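Local coordinates for protein triacylglycerol lipase (Clostridium botulinum, PDB 5AH1) that probably hydrolyses triacylglycerols and other esters and, as a zinc-binding polyesterase with an alpha/beta-hydrolase fold, also breaks down synthetic polyesters, at residues Leu95-Trp100 / Val430-Asn435; Glu44-Glu49 / Gly101-Leu106. One frame throughout, in Å; residues are numbered along the deposited sequence.

Contact 1 (Leu95-Trp100 / Val430-Asn435); sequences LGYKYW and VGTFGN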
loop_
_atom_site.group_PDB
_atom_site.type_symbol
_atom_site.label_atom_id
_atom_site.label_comp_id
_atom_site.label_asym_id
_atom_site.label_seq_id
_atom_site.Cartn_x
_atom_site.Cartn_y
_atom_site.Cartn_z
ATOM N N LEU A 95 -6.383 -13.199 -13.630
ATOM C CA LEU A 95 -6.266 -14.608 -13.992
ATOM C C LEU A 95 -5.381 -15.358 -13.013
ATOM O O LEU A 95 -4.621 -16.251 -13.394
ATOM C CB LEU A 95 -5.746 -14.745 -15.426
ATOM C CG LEU A 95 -6.715 -14.167 -16.462
ATOM C CD1 LEU A 95 -6.106 -14.168 -17.836
ATOM C CD2 LEU A 95 -8.029 -14.921 -16.478
ATOM N N GLY A 96 -5.505 -15.013 -11.739
ATOM C CA GLY A 96 -4.845 -15.773 -10.693
ATOM C C GLY A 96 -3.492 -15.246 -10.256
ATOM O O GLY A 96 -2.943 -15.750 -9.276
ATOM N N TYR A 97 -2.935 -14.265 -10.965
ATOM C CA TYR A 97 -1.682 -13.676 -10.523
ATOM C C TYR A 97 -1.968 -12.856 -9.279
ATOM O O TYR A 97 -2.800 -11.957 -9.323
ATOM C CB TYR A 97 -1.084 -12.772 -11.600
ATOM C CG TYR A 97 0.353 -12.403 -11.311
ATOM C CD1 TYR A 97 1.392 -13.209 -11.743
ATOM C CD2 TYR A 97 0.671 -11.263 -10.585
ATOM C CE1 TYR A 97 2.704 -12.887 -11.466
ATOM C CE2 TYR A 97 1.981 -10.946 -10.297
ATOM C CZ TYR A 97 2.993 -11.756 -10.748
ATOM O OH TYR A 97 4.306 -11.460 -10.466
ATOM N N LYS A 98 -1.287 -13.164 -8.177
ATOM C CA LYS A 98 -1.595 -12.548 -6.883
ATOM C C LYS A 98 -0.769 -11.299 -6.597
ATOM O O LYS A 98 0.435 -11.269 -6.852
ATOM C CB LYS A 98 -1.360 -13.558 -5.747
ATOM C CG LYS A 98 -2.281 -14.759 -5.807
ATOM C CD LYS A 98 -3.707 -14.424 -5.354
ATOM C CE LYS A 98 -4.662 -15.611 -5.531
ATOM N NZ LYS A 98 -4.969 -15.858 -6.958
ATOM N N TYR A 99 -1.404 -10.279 -6.034
ATOM C CA TYR A 99 -0.654 -9.131 -5.548
ATOM C C TYR A 99 0.371 -9.620 -4.516
ATOM O O TYR A 99 1.545 -9.241 -4.546
ATOM C CB TYR A 99 -1.569 -8.092 -4.921
ATOM C CG TYR A 99 -0.854 -6.805 -4.573
ATOM C CD1 TYR A 99 -0.210 -6.649 -3.352
ATOM C CD2 TYR A 99 -0.816 -5.745 -5.466
ATOM C CE1 TYR A 99 0.430 -5.462 -3.020
ATOM C CE2 TYR A 99 -0.178 -4.576 -5.160
ATOM C CZ TYR A 99 0.454 -4.431 -3.940
ATOM O OH TYR A 99 1.053 -3.220 -3.650
ATOM N N TRP A 100 -0.099 -10.470 -3.608
ATOM C CA TRP A 100 0.730 -10.977 -2.535
ATOM C C TRP A 100 1.368 -12.298 -2.941
ATOM O O TRP A 100 0.841 -13.377 -2.664
ATOM C CB TRP A 100 -0.097 -11.115 -1.256
ATOM C CG TRP A 100 -0.512 -9.765 -0.712
ATOM C CD1 TRP A 100 -1.715 -9.133 -0.908
ATOM C CD2 TRP A 100 0.284 -8.870 0.080
ATOM N NE1 TRP A 100 -1.714 -7.911 -0.269
ATOM C CE2 TRP A 100 -0.497 -7.726 0.342
ATOM C CE3 TRP A 100 1.578 -8.936 0.603
ATOM C CZ2 TRP A 100 -0.029 -6.671 1.111
ATOM C CZ3 TRP A 100 2.038 -7.900 1.380
ATOM C CH2 TRP A 100 1.246 -6.775 1.617
ATOM N N VAL A 430 6.849 -8.101 -2.662
ATOM C CA VAL A 430 5.605 -8.873 -2.714
ATOM C C VAL A 430 5.686 -9.995 -3.767
ATOM O O VAL A 430 4.654 -10.538 -4.188
ATOM C CB VAL A 430 4.349 -7.980 -2.926
ATOM C CG1 VAL A 430 4.157 -7.067 -1.743
ATOM C CG2 VAL A 430 4.429 -7.158 -4.214
ATOM N N GLY A 431 6.903 -10.381 -4.147
ATOM C CA GLY A 431 7.093 -11.578 -4.962
ATOM C C GLY A 431 7.170 -11.359 -6.458
ATOM O O GLY A 431 7.265 -12.318 -7.226
ATOM N N THR A 432 7.146 -10.098 -6.874
ATOM C CA THR A 432 7.189 -9.709 -8.277
ATOM C C THR A 432 8.437 -8.830 -8.504
ATOM O O THR A 432 8.340 -7.601 -8.591
ATOM C CB THR A 432 5.887 -8.963 -8.631
ATOM O OG1 THR A 432 4.778 -9.859 -8.440
ATOM C CG2 THR A 432 5.877 -8.477 -10.076
ATOM N N PHE A 433 9.626 -9.433 -8.604
ATOM C CA PHE A 433 9.858 -10.879 -8.661
ATOM C C PHE A 433 10.880 -11.258 -7.599
ATOM O O PHE A 433 11.998 -10.749 -7.589
ATOM C CB PHE A 433 10.366 -11.251 -10.054
ATOM C CG PHE A 433 9.400 -10.904 -11.150
ATOM C CD1 PHE A 433 8.244 -11.654 -11.334
ATOM C CD2 PHE A 433 9.630 -9.822 -11.979
ATOM C CE1 PHE A 433 7.342 -11.333 -12.325
ATOM C CE2 PHE A 433 8.734 -9.503 -12.979
ATOM C CZ PHE A 433 7.583 -10.261 -13.145
ATOM N N GLY A 434 10.488 -12.159 -6.706
ATOM C CA GLY A 434 11.383 -12.605 -5.656
ATOM C C GLY A 434 10.797 -13.750 -4.868
ATOM O O GLY A 434 9.578 -13.948 -4.830
ATOM N N ASN A 435 11.694 -14.512 -4.253
ATOM C CA ASN A 435 11.341 -15.615 -3.381
ATOM C C ASN A 435 11.236 -15.070 -1.969
ATOM O O ASN A 435 12.256 -14.821 -1.323
ATOM C CB ASN A 435 12.434 -16.678 -3.493
ATOM C CG ASN A 435 12.180 -17.895 -2.626
ATOM O OD1 ASN A 435 11.159 -18.002 -1.944
ATOM N ND2 ASN A 435 13.115 -18.836 -2.664
HETATM O O HOH W 1 5.700 -13.689 -9.197
HETATM O O HOH W 2 2.518 -9.222 -7.044
#
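Tyr-97 with Thr-432, and Tyr-99 and Trp-100 with Val-430, make a buried loop-to-loop contact of the alpha/beta-hydrolase fold. It joins the loop that follows strand 80-83 of the central parallel sheet to the loop between strand 415-417 and helix 437-448. Its polar half is built on two hydroxyls: Tyr-97 OH lies 2.6 Å from Thr-432 OG1 in a short hydrogen bond that either could donate. The threonine oxygen sits at the edge of the tyrosine ring, near its plane. In Tyr-97, chi1 of -167° sets CG anti to the backbone N, and the hydroxyl at the far end of the ring reaches Thr-432. Two waters extend this link. One molecule donates to Tyr-99 O and meets Thr-432 OG1 at 2.7 Å, while another joins Tyr-97 OH to Gly-431 O, which accepts a hydrogen bond from it, the water oxygen 2.9 Å from Gly-431 O. Thr-432 OG1 and Tyr-97 OH thus each have two polar partners.

The apolar half depends on Val-430, whose CG1 approaches Trp-100 CZ3 to 3.9 Å and also nears Tyr-99 CE1. Tyr-440 of helix 437-448 and His-181 pack on both Trp-100 and Val-430. Tyr-99 sends its OH to a hydrogen bond with His-181 ND1 and touches Ser-182, within what is probably the nucleophile elbow, so the contact adjoins the likely active-site region. A cis peptide links Thr-432 to Phe-433, and here the methyl CG2 of Thr-432 stands 3.9 Å above the centre of the Phe-433 ring, whose CE1 is 3.6 Å from Tyr-97 OH.

Contact 2 (Glu44-Glu49 / Gly101-Leu106); sequences EEVKSE and GGVVDL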
loop_
_atom_site.group_PDB
_atom_site.type_symbol
_atom_site.label_atom_id
_atom_site.label_comp_id
_atom_site.label_asym_id
_atom_site.label_seq_id
_atom_site.Cartn_x
_atom_site.Cartn_y
_atom_site.Cartn_z
ATOM N N GLU A 44 11.133 -7.759 -17.641
ATOM C CA GLU A 44 11.499 -9.120 -17.270
ATOM C C GLU A 44 10.324 -10.073 -17.531
ATOM O O GLU A 44 9.173 -9.693 -17.363
ATOM C CB GLU A 44 11.856 -9.137 -15.778
ATOM C CG GLU A 44 13.153 -8.375 -15.430
ATOM C CD GLU A 44 13.334 -8.136 -13.931
ATOM O OE1 GLU A 44 12.352 -8.270 -13.180
ATOM O OE2 GLU A 44 14.461 -7.809 -13.498
ATOM N N GLU A 45 10.609 -11.307 -17.942
ATOM C CA GLU A 45 9.541 -12.285 -18.151
ATOM C C GLU A 45 8.989 -12.743 -16.798
ATOM O O GLU A 45 9.746 -12.946 -15.846
ATOM C CB GLU A 45 10.047 -13.504 -18.941
ATOM C CG GLU A 45 10.753 -13.193 -20.267
ATOM C CD GLU A 45 9.833 -12.589 -21.320
ATOM O OE1 GLU A 45 8.653 -12.996 -21.395
ATOM O OE2 GLU A 45 10.297 -11.711 -22.083
ATOM N N VAL A 46 7.669 -12.877 -16.711
ATOM C CA VAL A 46 7.029 -13.494 -15.554
ATOM C C VAL A 46 7.554 -14.922 -15.410
ATOM O O VAL A 46 7.666 -15.638 -16.395
ATOM C CB VAL A 46 5.499 -13.517 -15.728
ATOM C CG1 VAL A 46 4.833 -14.390 -14.670
ATOM C CG2 VAL A 46 4.941 -12.096 -15.691
ATOM N N LYS A 47 7.876 -15.328 -14.187
ATOM C CA LYS A 47 8.467 -16.646 -13.946
ATOM C C LYS A 47 7.449 -17.638 -13.413
ATOM O O LYS A 47 6.451 -17.259 -12.814
ATOM C CB LYS A 47 9.602 -16.552 -12.926
ATOM C CG LYS A 47 10.651 -15.508 -13.218
ATOM C CD LYS A 47 11.707 -15.508 -12.127
ATOM C CE LYS A 47 12.468 -14.197 -12.086
ATOM N NZ LYS A 47 13.165 -13.928 -13.373
ATOM N N SER A 48 7.723 -18.920 -13.614
ATOM C CA SER A 48 6.933 -19.975 -13.007
ATOM C C SER A 48 7.187 -19.984 -11.508
ATOM O O SER A 48 8.208 -19.482 -11.036
ATOM C CB SER A 48 7.346 -21.325 -13.576
ATOM O OG SER A 48 8.651 -21.660 -13.139
ATOM N N GLU A 49 6.265 -20.582 -10.765
ATOM C CA GLU A 49 6.444 -20.742 -9.337
ATOM C C GLU A 49 7.727 -21.521 -9.069
ATOM O O GLU A 49 8.468 -21.208 -8.142
ATOM C CB GLU A 49 5.239 -21.452 -8.722
ATOM C CG GLU A 49 5.341 -21.639 -7.228
ATOM C CD GLU A 49 4.012 -22.000 -6.588
ATOM O OE1 GLU A 49 3.118 -22.494 -7.308
ATOM O OE2 GLU A 49 3.860 -21.794 -5.364
ATOM N N GLY A 101 2.497 -12.179 -3.634
ATOM C CA GLY A 101 3.353 -13.301 -3.974
ATOM C C GLY A 101 3.460 -13.597 -5.455
ATOM O O GLY A 101 4.322 -14.355 -5.879
ATOM N N GLY A 102 2.566 -13.030 -6.259
ATOM C CA GLY A 102 2.613 -13.274 -7.690
ATOM C C GLY A 102 2.168 -14.671 -8.071
ATOM O O GLY A 102 0.992 -15.016 -7.932
ATOM N N VAL A 103 3.114 -15.474 -8.554
ATOM C CA VAL A 103 2.850 -16.884 -8.846
ATOM C C VAL A 103 2.963 -17.759 -7.608
ATOM O O VAL A 103 2.667 -18.956 -7.671
ATOM C CB VAL A 103 3.785 -17.431 -9.932
ATOM C CG1 VAL A 103 3.544 -16.702 -11.243
ATOM C CG2 VAL A 103 5.247 -17.348 -9.506
ATOM N N VAL A 104 3.399 -17.170 -6.494
ATOM C CA VAL A 104 3.372 -17.845 -5.199
ATOM C C VAL A 104 2.229 -17.254 -4.386
ATOM O O VAL A 104 2.163 -16.063 -4.217
ATOM C CB VAL A 104 4.694 -17.670 -4.437
ATOM C CG1 VAL A 104 4.611 -18.311 -3.046
ATOM C CG2 VAL A 104 5.862 -18.244 -5.244
ATOM N N ASP A 105 1.320 -18.081 -3.892
ATOM C CA ASP A 105 0.157 -17.580 -3.166
ATOM C C ASP A 105 0.515 -17.444 -1.683
ATOM O O ASP A 105 0.387 -18.408 -0.921
ATOM C CB ASP A 105 -1.030 -18.523 -3.387
ATOM C CG ASP A 105 -2.330 -17.976 -2.819
ATOM O OD1 ASP A 105 -2.292 -16.998 -2.045
ATOM O OD2 ASP A 105 -3.402 -18.519 -3.141
ATOM N N LEU A 106 0.998 -16.267 -1.286
ATOM C CA LEU A 106 1.490 -16.082 0.082
ATOM C C LEU A 106 0.406 -16.344 1.121
ATOM O O LEU A 106 0.691 -16.949 2.161
ATOM C CB LEU A 106 2.057 -14.673 0.268
ATOM C CG LEU A 106 3.359 -14.344 -0.454
ATOM C CD1 LEU A 106 3.671 -12.872 -0.324
ATOM C CD2 LEU A 106 4.509 -15.178 0.094
HETATM O O HOH W 3 1.443 -20.925 -4.480
#
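Val-103 meets the backbone of Lys-47 to Glu-49 with both methyls, and the side chain of Glu-49 passes Val-103 O toward Val-104. The contact sets a type II' beta turn, Gly-101 to Val-104, against the start of helix 49-54, on the surface of the alpha/beta-hydrolase fold. CB of Val-103 points to the other segment. Of its methyls, CG1 lies 3.4 Å from Lys-47 O and CG2 3.6 Å from Glu-49 CA. Val-46 CG1 comes within 4.3 Å of Val-103 CG1 and adds a light apolar touch.

Glu-49 supplies the second element. Its chi1 of -179° sets CG anti to the backbone N, and the extended chain beyond CG brings CD to 3.5 Å from Val-103 O. The carboxylate thus lies alongside that carbonyl oxygen, with OE1 also near it, while OE2 takes a water. The glutamate crosses Val-104 at about a right angle, its CG packing on Val-104 CG2 at 4.0 Å.

The turn itself is closed by Val-104 N donating to Gly-101 O, and Gly-102 takes the positive phi (72°) that a type II' turn has at its second position. Ile-52 of helix 49-54 touches both Val-103 and Val-104, so the packing carries on into the helix. Each segment also holds a helix N-cap: Ser-48 OG accepts from Asp-51 N, while Asp-105 OD1 receives a weak bond from Glu-108 N and OD2 forms a salt bridge with Arg-91 NH2. A water provides a polar bridge between the segments, donating to Glu-49 OE2 at 2.7 Å and accepting from Asp-105 N at 2.9 Å.

How the contacts relate
Contacts 1 and 2 use successive parts of one stretch, residues 95-106, that leads from the loop after strand 80-83 into helix 106-112; their centres are about 5 Å apart. Contact 1 is buried and ties that loop to another loop of the hydrolase fold through paired hydroxyls, waters and aromatic packing. Contact 2 lies at the surface, where a turn meets the chain leading into helix 49-54 through methyls on backbone and a water-bound carboxylate. The two are joined by a probable hydrogen bond from Leu-106 N to Trp-100 O and by packing: Tyr-97 CZ on Gly-102 CA, and Phe-433 against Glu-44 and Val-46.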